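SusD superfamily protein (Bacteroides vulgatus, PDB 3MYV) probably binds polysaccharide at the outer membrane of the bacterium, in the manner of SusD-like glycan-binding proteins. Local coordinates at residues V13-D17 / K105-L109; V20-Y24 / E112-V116; S30-G34 / L119-D123; Y33-F38 / N328-L332; P79-L83 / A142-D146. One frame throughout, in Å; residues are numbered along the deposited sequence. Where two conformers were deposited one is given.

Contact 1: residues V13-D17 / K105-L109; sequences VTDVD and KLNAL
A loose salt bridge joins the first turn of helix 13-27 to helix 103-128, two near-parallel neighbours in the helical part of this SusD-family fold. Lys105, extended with all four chi angles t, brings NZ to 3.5 Å from OD2 of Asp17, also a weak hydrogen bond; the stronger partner of Asp17 is Arg186, which pairs with OD1. Lys105 NZ donates to a water at 2.6 Å, and that water lies 3.2 Å from Thr14 OG1. Both segments are regular alpha-helix, their axes 10.0 Å apart and crossing at +24°, with Val13 level with Leu106 (CA-CA 5.9 Å) and Asp17 with Leu109 (6.6 Å). Alongside the charged pair the packing is apolar. Val13 (t) sets CG2 3.9 Å from Leu106 CB, and Val16 (t) sets CG2 4.0 Å from Leu106 CD1. Ile93 of helix 77-94 also touches Val16 and Leu106. Leu109 (m, t) reaches between the valines, its CD1 lying 4.0 Å from both Val13 CG1 and Val16 CG1.

Contact 2: residues V20-Y24 / E112-V116; sequences VNGLY and ETMAV
Tyr24 and Glu112 reach across a buried helix pair and meet end to end: Tyr24 OH donates to Glu112 OE2 at 2.6 Å. Residues 20-24 are helix with weak i+3 bonds (Leu23 N to Val20 O and Tyr24 N to Asn21 O, both 3.0 Å), whereas 112-116 is regular (Val116 N to Glu112 O, 3.0 Å). The axes approach to 10.6 Å and cross at +24°, with Val20 level with Thr113 (CA-CA 6.5 Å) and Leu23 with Val116 (7.7 Å).

Tyr24 is m with chi2 87°; its CA-CB bond points sideways, yet the ring carries the hydroxyl across the gap, where Met187 N also bonds it. Glu112 is stretched, t at chi1 and chi2, with chi3 near -3°, so its carboxylate lies beside Val20 (Val20 CG1 to Glu112 CD 3.7 Å). Arg186 forms a salt bridge with the same OE2, giving the buried charge a partner. Val20 (t) brings CG2 to 3.2 Å from OG1 of Thr113 (m), a hydroxyl bonded to Leu109 O in its own helix. Leu23 (m, t) packs CD1 4.0 Å from CG1 of Val116 (t), whose CG2 lies 3.9 Å from Tyr24 CZ.

This near-parallel packing belongs to the helical, TPR-related part of the SusD-family fold. Helix 77-94 touches both helices, with Glu85 at Leu23 and Ile89 at Thr113, while helix 160-177 covers Met114 and Ala115.

Contact 3: residues S30-G34 / L119-D123; sequences SGYYG and LCQFD. With EDO (1,2-ethanediol), chain I.
Two consecutive tyrosines from the loop between helices 13-27 and 36-43 converge on one aspartate of helix 103-128, in the buried interior of the SusD-family fold. Residues 119-123 are regular helix, with Asp123 N bonded to Leu119 O at 2.9 Å. Residues 30-34 are irregular: Tyr32 has phi/psi -128/-105° and Tyr33 -86/1°, so both CA-CB bonds point toward the helix. The backbones stay apart, the nearest CA pair being Tyr32 and Asp123 at 9.7 Å, and the long side chains span the gap.

The hydrogen bonds share a single acceptor. Tyr32 OH and Tyr33 OH each donate to Asp123 OD2 at 2.6 Å; Tyr32 is t with chi2 20°, Tyr33 is at chi1 -86° and Asp123 is m. The other carboxylate oxygen, OD1, forms a salt bridge with Arg126, so the aspartate charge is balanced inside the protein.

Apolar and sulfur contacts flank this polar centre. Cys120 SG (chi1 m) lies at the edge of the Tyr32 ring, 5.4 Å from its centroid and 4.1 Å from Tyr32 CE2. Leu119 (t, p) places CD2 4.1 Å from Tyr33 CE2. Met27 of helix 13-27 touches both tyrosines and Leu119.

A bound 1,2-ethanediol (chain I), probably from the crystallisation liquor, is held by Arg126 and Arg198 and donates from O2 to Tyr33 OH at 2.8 Å.

Contact 4: residues Y33-F38 / N328-L332; sequences YGAAMF and NNVVL. With EDO (1,2-ethanediol), chain E; EDO (1,2-ethanediol), chain I.
Residues 33-38 run from a turn into helix 36-43, with Ala35 (phi/psi -171/-54°) at the N-cap position and a weak bond from Phe38 N to Ala35 O at 3.0 Å. Facing them, 328-332 is extended through Asn329 (-105/118°) and Val330 (-66/134°), then bends at Val331 (-112/-43°). Val331 and Leu332 both face Phe250 of strand 248-252 and form a classic beta bulge. The start of helix 36-43 thus packs on the two-stranded sheet 248-252/329-333 of the SusD-family fold; the closest CA pair is Gly34 and Asn329, 7.0 Å apart.

Asn329 (chi1 m, chi2 -30°) directs its amide at the turn: ND2 donates to Tyr33 O at 2.8 Å (N-H...O angle 165°) and weakly to Gly34 O at 3.1 Å. Phe38 (m) leans on the strand, its CE2 3.5 Å from Asn329 CB and its CE1 3.6 Å from Val330 O; Trp265 stacks with its ring. Tyr33 CD1 packs 4.0 Å from Val331 CG2 (t), while Tyr33 OH bonds Asp123 and accepts from O2 of the chain I 1,2-ethanediol (2.8 Å).

The chain E 1,2-ethanediol, probably from the crystallisation liquor, lies over a face of the Phe38 ring. Asn329 satisfies Tyr33 O and weakly reaches Gly34 O, tying together segments 290 residues apart, while Val330 N and O bind the chain E diol (O2 2.9 Å, O1 2.7 Å) beside an aromatic ring.

Contact 5: residues P79-L83 / A142-D146; sequences PFYIL and APLID
Phe80, Ile145 and Leu83 carry most of this contact, in which helix 77-94 packs against the end of strand 140-143 and the loop that follows. Residues 79-83 are regular helix, with Leu83 N bonded to Pro79 O at 3.0 Å; 142-146 is largely extended, and Ile145 (phi/psi -91/77°) is the centre of an inverse gamma turn, with a weak bond from Asp146 N to Leu144 O at 3.1 Å. Leu83 and Ile145 are the closest CA pair, at 6.8 Å.

Phe80 (chi1 -87°, chi2 -59°) starts sideways, but its ring reaches across. Its CE1 lies 3.6 Å from Ile145 CG1 and 3.5 Å from Pro143 O, both at the ring edge, and its CZ is 3.7 Å from Pro143 CD and 3.9 Å from Ala142 CB. Ile145 (m, m) points toward the helix. Leu83, one turn on from Phe80 (chi1 -81°, chi2 161°), brings CD1 to 3.8 Å from that same CG1.

Gln121 of helix 103-128 bonds Ile145 N and Pro143 O, and Trp87 NE1, from the same helix as Phe80, bonds Ile145 O. The result is apolar helix-to-loop packing in the helical part of the SusD-family fold.

Overall arrangement
Contacts 1 and 2 join the same two helices, 13-27 and 103-128, touch each other and share Arg186, which serves both Asp17 and Glu112. Contact 1 is partly exposed and adds a loose salt bridge at the surface; contact 2 is fully buried and sets one tyrosine-carboxylate bond into its helix packing. Contact 3 continues along helix 103-128 but meets a loop, relying on two such bonds. It shares Tyr33 and Gly34 with contact 4, which lies nearest the chain centre and brings in a distant strand; both rest on hydrogen bonds. Contact 5 is almost wholly apolar, without hydrogen bond or salt bridge between its segments, yet meets contact 3 through Gln121 and contact 2 through Ile82.

Contact 1: residues V13-D17 / K105-L109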
# COMPACT_ATOMS: atom_id res chain seq x y z
N VAL A 13 -21.16 3.08 22.47
CA VAL A 13 -19.81 2.72 22.03
C VAL A 13 -19.82 1.46 21.12
O VAL A 13 -19.05 1.38 20.15
CB VAL A 13 -18.86 2.51 23.25
CG1 VAL A 13 -17.56 1.86 22.83
CG2 VAL A 13 -18.60 3.87 23.92
N THR A 14 -20.72 0.52 21.39
CA THR A 14 -20.90 -0.64 20.52
C THR A 14 -21.34 -0.20 19.11
O THR A 14 -20.78 -0.65 18.11
CB THR A 14 -21.85 -1.67 21.14
OG1 THR A 14 -21.18 -2.28 22.26
CG2 THR A 14 -22.22 -2.77 20.15
N ASP A 15 -22.29 0.72 19.02
CA ASP A 15 -22.68 1.28 17.73
C ASP A 15 -21.47 1.86 17.02
O ASP A 15 -21.34 1.70 15.81
CB ASP A 15 -23.74 2.38 17.85
CG ASP A 15 -25.09 1.87 18.34
OD1 ASP A 15 -25.39 0.67 18.16
OD2 ASP A 15 -25.83 2.68 18.91
N VAL A 16 -20.60 2.55 17.77
CA VAL A 16 -19.42 3.16 17.16
C VAL A 16 -18.49 2.08 16.63
O VAL A 16 -17.98 2.20 15.51
CB VAL A 16 -18.66 4.11 18.09
CG1 VAL A 16 -17.40 4.63 17.40
CG2 VAL A 16 -19.61 5.31 18.50
N ASP A 17 -18.28 1.02 17.42
CA ASP A 17 -17.39 -0.08 17.02
C ASP A 17 -17.89 -0.68 15.70
O ASP A 17 -17.10 -0.95 14.78
CB ASP A 17 -17.31 -1.13 18.14
CG ASP A 17 -16.24 -2.18 17.91
OD1 ASP A 17 -15.25 -1.91 17.21
OD2 ASP A 17 -16.38 -3.31 18.44
N LYS A 105 -12.32 3.01 25.42
CA LYS A 105 -12.59 2.36 24.15
C LYS A 105 -13.11 3.34 23.10
O LYS A 105 -12.69 3.28 21.94
CB LYS A 105 -13.56 1.18 24.33
CG LYS A 105 -13.75 0.40 23.04
CD LYS A 105 -14.67 -0.81 23.18
CE LYS A 105 -14.81 -1.50 21.81
NZ LYS A 105 -15.84 -2.57 21.80
N LEU A 106 -13.98 4.27 23.49
CA LEU A 106 -14.49 5.28 22.56
C LEU A 106 -13.33 6.09 22.00
O LEU A 106 -13.31 6.40 20.82
CB LEU A 106 -15.55 6.20 23.20
CG LEU A 106 -16.17 7.27 22.28
CD1 LEU A 106 -16.83 6.60 21.10
CD2 LEU A 106 -17.17 8.16 23.06
N ASN A 107 -12.39 6.43 22.86
CA ASN A 107 -11.20 7.17 22.45
C ASN A 107 -10.35 6.36 21.46
O ASN A 107 -9.82 6.91 20.50
CB ASN A 107 -10.36 7.58 23.67
CG ASN A 107 -9.94 9.03 23.63
OD1 ASN A 107 -10.52 9.84 22.90
ND2 ASN A 107 -8.94 9.38 24.42
N ALA A 108 -10.22 5.06 21.72
CA ALA A 108 -9.50 4.15 20.82
C ALA A 108 -10.18 4.10 19.44
O ALA A 108 -9.52 4.13 18.38
CB ALA A 108 -9.44 2.75 21.43
N LEU A 109 -11.50 4.02 19.45
CA LEU A 109 -12.28 4.00 18.22
C LEU A 109 -12.18 5.33 17.46
O LEU A 109 -12.07 5.34 16.23
CB LEU A 109 -13.73 3.62 18.50
CG LEU A 109 -13.94 2.17 18.93
CD1 LEU A 109 -15.37 1.95 19.51
CD2 LEU A 109 -13.68 1.22 17.77
O HOH W 1 -18.07 -1.62 22.62

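Contact 2: residues V20-Y24 / E112-V116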
# COMPACT_ATOMS: atom_id res chain seq x y z
N VAL A 20 -17.24 1.61 12.78
CA VAL A 20 -15.81 1.58 12.41
C VAL A 20 -15.52 0.31 11.63
O VAL A 20 -14.88 0.36 10.57
CB VAL A 20 -14.87 1.75 13.65
CG1 VAL A 20 -13.40 1.50 13.26
CG2 VAL A 20 -15.05 3.17 14.24
N ASN A 21 -16.07 -0.82 12.10
CA ASN A 21 -15.98 -2.08 11.37
C ASN A 21 -16.43 -1.96 9.90
O ASN A 21 -15.77 -2.48 8.99
CB ASN A 21 -16.80 -3.14 12.12
CG ASN A 21 -16.28 -4.53 11.91
OD1 ASN A 21 -15.24 -4.89 12.46
ND2 ASN A 21 -16.98 -5.31 11.11
N GLY A 22 -17.53 -1.25 9.67
CA GLY A 22 -18.08 -1.00 8.32
C GLY A 22 -17.12 -0.24 7.39
O GLY A 22 -17.15 -0.41 6.17
N LEU A 23 -16.28 0.61 7.97
CA LEU A 23 -15.24 1.28 7.18
C LEU A 23 -14.30 0.24 6.55
O LEU A 23 -13.94 0.34 5.38
CB LEU A 23 -14.46 2.27 8.02
CG LEU A 23 -15.20 3.38 8.78
CD1 LEU A 23 -14.17 4.15 9.64
CD2 LEU A 23 -15.97 4.32 7.83
N TYR A 24 -13.93 -0.78 7.32
CA TYR A 24 -13.05 -1.82 6.78
C TYR A 24 -13.77 -2.73 5.79
O TYR A 24 -13.18 -3.14 4.78
CB TYR A 24 -12.44 -2.64 7.88
CG TYR A 24 -11.52 -1.88 8.78
CD1 TYR A 24 -12.01 -1.20 9.89
CD2 TYR A 24 -10.14 -1.84 8.55
CE1 TYR A 24 -11.15 -0.52 10.77
CE2 TYR A 24 -9.29 -1.17 9.39
CZ TYR A 24 -9.79 -0.50 10.50
OH TYR A 24 -8.94 0.13 11.36
N GLU A 112 -8.80 5.30 15.83
CA GLU A 112 -8.77 4.33 14.75
C GLU A 112 -9.48 4.90 13.52
O GLU A 112 -9.00 4.75 12.41
CB GLU A 112 -9.43 3.01 15.19
CG GLU A 112 -9.36 1.93 14.13
CD GLU A 112 -10.05 0.62 14.51
OE1 GLU A 112 -10.57 0.50 15.65
OE2 GLU A 112 -10.08 -0.29 13.65
N THR A 113 -10.61 5.57 13.75
CA THR A 113 -11.33 6.27 12.67
C THR A 113 -10.44 7.32 12.00
O THR A 113 -10.43 7.45 10.77
CB THR A 113 -12.61 6.92 13.21
OG1 THR A 113 -13.45 5.91 13.81
CG2 THR A 113 -13.39 7.65 12.09
N MSE A 114 -9.68 8.07 12.79
CA MSE A 114 -8.75 9.03 12.24
C MSE A 114 -7.66 8.33 11.43
O MSE A 114 -7.20 8.88 10.43
CB MSE A 114 -8.14 9.91 13.33
CG MSE A 114 -9.15 10.79 14.06
SE MSE A 114 -8.42 11.61 15.67
CE MSE A 114 -7.21 12.82 14.85
N ALA A 115 -7.20 7.15 11.87
CA ALA A 115 -6.19 6.39 11.12
C ALA A 115 -6.74 5.97 9.73
O ALA A 115 -6.05 6.08 8.72
CB ALA A 115 -5.74 5.14 11.93
N VAL A 116 -7.99 5.50 9.70
CA VAL A 116 -8.69 5.19 8.44
C VAL A 116 -8.74 6.42 7.51
O VAL A 116 -8.38 6.34 6.33
CB VAL A 116 -10.09 4.58 8.70
CG1 VAL A 116 -10.84 4.37 7.36
CG2 VAL A 116 -9.97 3.21 9.47

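Contact 3: residues S30-G34 / L119-D123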
# COMPACT_ATOMS: atom_id res chain seq x y z
N SER A 30 -12.95 -5.02 -3.92
CA SER A 30 -11.92 -5.26 -4.96
C SER A 30 -11.51 -3.95 -5.65
O SER A 30 -10.39 -3.85 -6.13
CB SER A 30 -12.42 -6.25 -6.00
OG SER A 30 -13.59 -5.75 -6.63
N GLY A 31 -12.38 -2.94 -5.62
CA GLY A 31 -12.06 -1.62 -6.14
C GLY A 31 -11.04 -0.81 -5.35
O GLY A 31 -10.55 0.22 -5.85
N TYR A 32 -10.76 -1.24 -4.11
CA TYR A 32 -9.76 -0.56 -3.26
C TYR A 32 -8.74 -1.58 -2.73
O TYR A 32 -7.91 -2.04 -3.50
CB TYR A 32 -10.48 0.29 -2.19
CG TYR A 32 -9.61 1.25 -1.36
CD1 TYR A 32 -8.35 1.66 -1.80
CD2 TYR A 32 -10.09 1.78 -0.15
CE1 TYR A 32 -7.55 2.55 -1.03
CE2 TYR A 32 -9.32 2.66 0.62
CZ TYR A 32 -8.05 3.03 0.18
OH TYR A 32 -7.29 3.91 0.92
N TYR A 33 -8.80 -1.98 -1.46
CA TYR A 33 -7.80 -2.90 -0.91
C TYR A 33 -8.07 -4.40 -1.12
O TYR A 33 -7.30 -5.26 -0.69
CB TYR A 33 -7.52 -2.56 0.56
CG TYR A 33 -6.46 -1.48 0.72
CD1 TYR A 33 -5.14 -1.73 0.35
CD2 TYR A 33 -6.78 -0.22 1.19
CE1 TYR A 33 -4.16 -0.77 0.47
CE2 TYR A 33 -5.80 0.77 1.31
CZ TYR A 33 -4.49 0.47 0.95
OH TYR A 33 -3.50 1.42 1.04
N GLY A 34 -9.18 -4.73 -1.78
CA GLY A 34 -9.39 -6.10 -2.22
C GLY A 34 -8.56 -6.51 -3.42
O GLY A 34 -8.34 -7.71 -3.64
N LEU A 119 -5.25 7.04 6.05
CA LEU A 119 -4.92 6.09 4.99
C LEU A 119 -5.63 6.40 3.67
O LEU A 119 -4.99 6.47 2.60
CB LEU A 119 -5.26 4.67 5.45
CG LEU A 119 -4.95 3.54 4.47
CD1 LEU A 119 -3.48 3.62 4.03
CD2 LEU A 119 -5.25 2.20 5.13
N CYS A 120 -6.93 6.66 3.75
CA CYS A 120 -7.72 6.97 2.57
C CYS A 120 -7.19 8.23 1.89
O CYS A 120 -6.95 8.26 0.67
CB CYS A 120 -9.18 7.20 2.95
SG CYS A 120 -10.04 5.67 3.38
N GLN A 121 -6.99 9.28 2.67
CA GLN A 121 -6.50 10.53 2.07
C GLN A 121 -5.11 10.36 1.49
O GLN A 121 -4.77 10.95 0.43
CB GLN A 121 -6.57 11.68 3.06
CG GLN A 121 -6.38 13.06 2.35
CD GLN A 121 -7.61 13.47 1.54
OE1 GLN A 121 -8.71 13.57 2.09
NE2 GLN A 121 -7.40 13.79 0.24
N PHE A 122 -4.27 9.56 2.16
CA PHE A 122 -2.90 9.29 1.67
C PHE A 122 -2.93 8.60 0.31
O PHE A 122 -2.25 9.02 -0.62
CB PHE A 122 -2.10 8.48 2.70
CG PHE A 122 -0.75 7.99 2.20
CD1 PHE A 122 0.26 8.89 1.87
CD2 PHE A 122 -0.47 6.64 2.13
CE1 PHE A 122 1.51 8.43 1.44
CE2 PHE A 122 0.78 6.18 1.71
CZ PHE A 122 1.77 7.09 1.37
N ASP A 123 -3.75 7.56 0.20
CA ASP A 123 -3.89 6.85 -1.06
C ASP A 123 -4.40 7.76 -2.18
O ASP A 123 -3.81 7.81 -3.28
CB ASP A 123 -4.78 5.62 -0.86
CG ASP A 123 -4.05 4.50 -0.12
OD1 ASP A 123 -2.79 4.49 -0.13
OD2 ASP A 123 -4.73 3.63 0.49
C1 EDO I . -0.43 -0.98 -0.22
O1 EDO I . 0.67 -0.43 -0.94
C2 EDO I . -0.33 -0.64 1.27
O2 EDO I . -0.87 0.69 1.57

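Contact 4: residues Y33-F38 / N328-L332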
# COMPACT_ATOMS: atom_id res chain seq x y z
N TYR A 33 -8.80 -1.98 -1.46
CA TYR A 33 -7.80 -2.90 -0.91
C TYR A 33 -8.07 -4.40 -1.12
O TYR A 33 -7.30 -5.26 -0.69
CB TYR A 33 -7.52 -2.56 0.56
CG TYR A 33 -6.46 -1.48 0.72
CD1 TYR A 33 -5.14 -1.73 0.35
CD2 TYR A 33 -6.78 -0.22 1.19
CE1 TYR A 33 -4.16 -0.77 0.47
CE2 TYR A 33 -5.80 0.77 1.31
CZ TYR A 33 -4.49 0.47 0.95
OH TYR A 33 -3.50 1.42 1.04
N GLY A 34 -9.18 -4.73 -1.78
CA GLY A 34 -9.39 -6.10 -2.22
C GLY A 34 -8.56 -6.51 -3.42
O GLY A 34 -8.34 -7.71 -3.64
N ALA A 35 -8.10 -5.53 -4.20
CA ALA A 35 -7.31 -5.79 -5.41
C ALA A 35 -6.70 -4.53 -6.04
O ALA A 35 -5.50 -4.49 -6.32
CB ALA A 35 -8.19 -6.51 -6.47
N ALA A 36 -7.51 -3.52 -6.33
CA ALA A 36 -7.07 -2.40 -7.19
C ALA A 36 -5.80 -1.69 -6.72
O ALA A 36 -4.97 -1.33 -7.54
CB ALA A 36 -8.18 -1.37 -7.44
N MSE A 37 -5.66 -1.48 -5.41
CA MSE A 37 -4.48 -0.73 -4.88
C MSE A 37 -3.17 -1.47 -5.24
O MSE A 37 -2.15 -0.85 -5.56
CB MSE A 37 -4.55 -0.56 -3.36
CG MSE A 37 -4.89 0.78 -2.80
SE MSE A 37 -4.30 2.40 -3.62
CE MSE A 37 -2.61 1.98 -4.37
N PHE A 38 -3.24 -2.79 -5.24
CA PHE A 38 -2.08 -3.63 -5.48
C PHE A 38 -1.80 -3.70 -6.94
O PHE A 38 -0.65 -3.62 -7.34
CB PHE A 38 -2.29 -5.01 -4.86
CG PHE A 38 -2.58 -4.94 -3.38
CD1 PHE A 38 -1.57 -4.62 -2.49
CD2 PHE A 38 -3.84 -5.15 -2.89
CE1 PHE A 38 -1.83 -4.51 -1.15
CE2 PHE A 38 -4.12 -5.05 -1.55
CZ PHE A 38 -3.12 -4.73 -0.67
N ASN A 328 -6.24 -13.04 2.39
CA ASN A 328 -6.14 -11.72 2.99
C ASN A 328 -5.02 -10.92 2.30
O ASN A 328 -4.00 -11.48 1.90
CB ASN A 328 -5.83 -11.86 4.49
CG ASN A 328 -6.97 -12.43 5.30
OD1 ASN A 328 -7.98 -12.90 4.75
ND2 ASN A 328 -6.83 -12.37 6.65
N ASN A 329 -5.20 -9.62 2.14
CA ASN A 329 -4.18 -8.78 1.54
C ASN A 329 -3.52 -7.98 2.65
O ASN A 329 -4.17 -7.23 3.39
CB ASN A 329 -4.78 -7.84 0.51
CG ASN A 329 -5.45 -8.57 -0.64
OD1 ASN A 329 -5.06 -9.68 -1.02
ND2 ASN A 329 -6.48 -7.94 -1.20
N VAL A 330 -2.23 -8.20 2.80
CA VAL A 330 -1.40 -7.46 3.76
C VAL A 330 -1.32 -6.01 3.34
O VAL A 330 -1.04 -5.72 2.18
CB VAL A 330 0.03 -7.98 3.79
CG1 VAL A 330 0.93 -7.02 4.61
CG2 VAL A 330 0.07 -9.35 4.34
N VAL A 331 -1.51 -5.09 4.30
CA VAL A 331 -1.40 -3.65 4.07
C VAL A 331 -0.18 -3.05 4.80
O VAL A 331 0.53 -2.22 4.24
CB VAL A 331 -2.70 -2.96 4.50
CG1 VAL A 331 -2.64 -1.42 4.32
CG2 VAL A 331 -3.92 -3.51 3.71
N LEU A 332 0.04 -3.47 6.04
CA LEU A 332 1.17 -3.03 6.85
C LEU A 332 1.77 -4.21 7.60
O LEU A 332 1.09 -4.84 8.43
CB LEU A 332 0.71 -1.96 7.85
CG LEU A 332 0.14 -0.66 7.30
CD1 LEU A 332 -0.84 -0.01 8.34
CD2 LEU A 332 1.28 0.30 6.92
C1 EDO E . -0.95 -8.00 -0.83
O1 EDO E . -0.18 -7.06 -0.05
C2 EDO E . -0.47 -9.41 -0.56
O2 EDO E . -0.93 -9.85 0.73
C1 EDO I . -0.43 -0.98 -0.22
O1 EDO I . 0.67 -0.43 -0.94
C2 EDO I . -0.33 -0.64 1.27
O2 EDO I . -0.87 0.69 1.57

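Contact 5: residues P79-L83 / A142-D146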
# COMPACT_ATOMS: atom_id res chain seq x y z
N PRO A 79 -12.28 5.37 -1.64
CA PRO A 79 -11.69 6.09 -0.52
C PRO A 79 -12.50 7.35 -0.14
O PRO A 79 -12.59 7.69 1.02
CB PRO A 79 -10.31 6.50 -1.04
CG PRO A 79 -9.96 5.37 -1.95
CD PRO A 79 -11.26 5.03 -2.65
N PHE A 80 -13.12 8.01 -1.11
CA PHE A 80 -13.92 9.19 -0.77
C PHE A 80 -15.17 8.81 -0.01
O PHE A 80 -15.56 9.54 0.89
CB PHE A 80 -14.30 10.03 -1.99
CG PHE A 80 -13.27 11.04 -2.33
CD1 PHE A 80 -12.90 12.00 -1.41
CD2 PHE A 80 -12.61 10.99 -3.54
CE1 PHE A 80 -11.93 12.95 -1.73
CE2 PHE A 80 -11.65 11.93 -3.85
CZ PHE A 80 -11.31 12.91 -2.96
N TYR A 81 -15.79 7.69 -0.38
CA TYR A 81 -16.96 7.20 0.30
C TYR A 81 -16.61 6.87 1.76
O TYR A 81 -17.34 7.23 2.67
CB TYR A 81 -17.56 5.98 -0.43
CG TYR A 81 -18.91 5.57 0.14
CD1 TYR A 81 -19.00 4.72 1.24
CD2 TYR A 81 -20.09 6.06 -0.41
CE1 TYR A 81 -20.21 4.36 1.77
CE2 TYR A 81 -21.32 5.71 0.13
CZ TYR A 81 -21.37 4.86 1.22
OH TYR A 81 -22.56 4.51 1.76
N ILE A 82 -15.49 6.20 1.96
CA ILE A 82 -15.05 5.85 3.29
C ILE A 82 -14.78 7.10 4.13
O ILE A 82 -15.16 7.17 5.31
CB ILE A 82 -13.83 4.91 3.25
CG1 ILE A 82 -14.20 3.55 2.62
CG2 ILE A 82 -13.27 4.67 4.67
CD1 ILE A 82 -12.96 2.72 2.17
N LEU A 83 -14.13 8.10 3.53
CA LEU A 83 -13.86 9.36 4.21
C LEU A 83 -15.14 10.05 4.70
O LEU A 83 -15.20 10.55 5.80
CB LEU A 83 -13.10 10.31 3.27
CG LEU A 83 -11.58 10.05 3.17
CD1 LEU A 83 -10.97 10.67 1.91
CD2 LEU A 83 -10.84 10.57 4.43
N ALA A 142 -5.85 15.35 -4.46
CA ALA A 142 -7.28 15.17 -4.55
C ALA A 142 -7.93 16.26 -3.69
O ALA A 142 -7.23 16.97 -2.94
CB ALA A 142 -7.66 13.80 -4.01
N PRO A 143 -9.25 16.41 -3.79
CA PRO A 143 -9.95 17.18 -2.76
C PRO A 143 -9.63 16.60 -1.38
O PRO A 143 -9.47 15.37 -1.24
CB PRO A 143 -11.43 16.99 -3.13
CG PRO A 143 -11.43 16.74 -4.55
CD PRO A 143 -10.18 15.94 -4.84
N LEU A 144 -9.50 17.48 -0.39
CA LEU A 144 -8.99 17.11 0.92
C LEU A 144 -10.13 17.04 1.92
O LEU A 144 -10.73 18.08 2.26
CB LEU A 144 -7.96 18.16 1.35
CG LEU A 144 -7.33 18.00 2.74
CD1 LEU A 144 -6.72 16.63 2.89
CD2 LEU A 144 -6.28 19.12 3.02
N ILE A 145 -10.47 15.84 2.40
CA ILE A 145 -11.57 15.67 3.36
C ILE A 145 -11.02 15.77 4.77
O ILE A 145 -10.82 14.76 5.48
CB ILE A 145 -12.35 14.34 3.14
CG1 ILE A 145 -12.63 14.12 1.63
CG2 ILE A 145 -13.66 14.32 3.91
CD1 ILE A 145 -13.36 15.29 0.92
N ASP A 146 -10.75 17.01 5.16
CA ASP A 146 -10.17 17.35 6.44
C ASP A 146 -11.22 17.94 7.36
O ASP A 146 -10.88 18.59 8.34
CB ASP A 146 -8.97 18.29 6.28
CG ASP A 146 -9.34 19.65 5.69
OD1 ASP A 146 -10.49 19.82 5.26
OD2 ASP A 146 -8.47 20.56 5.64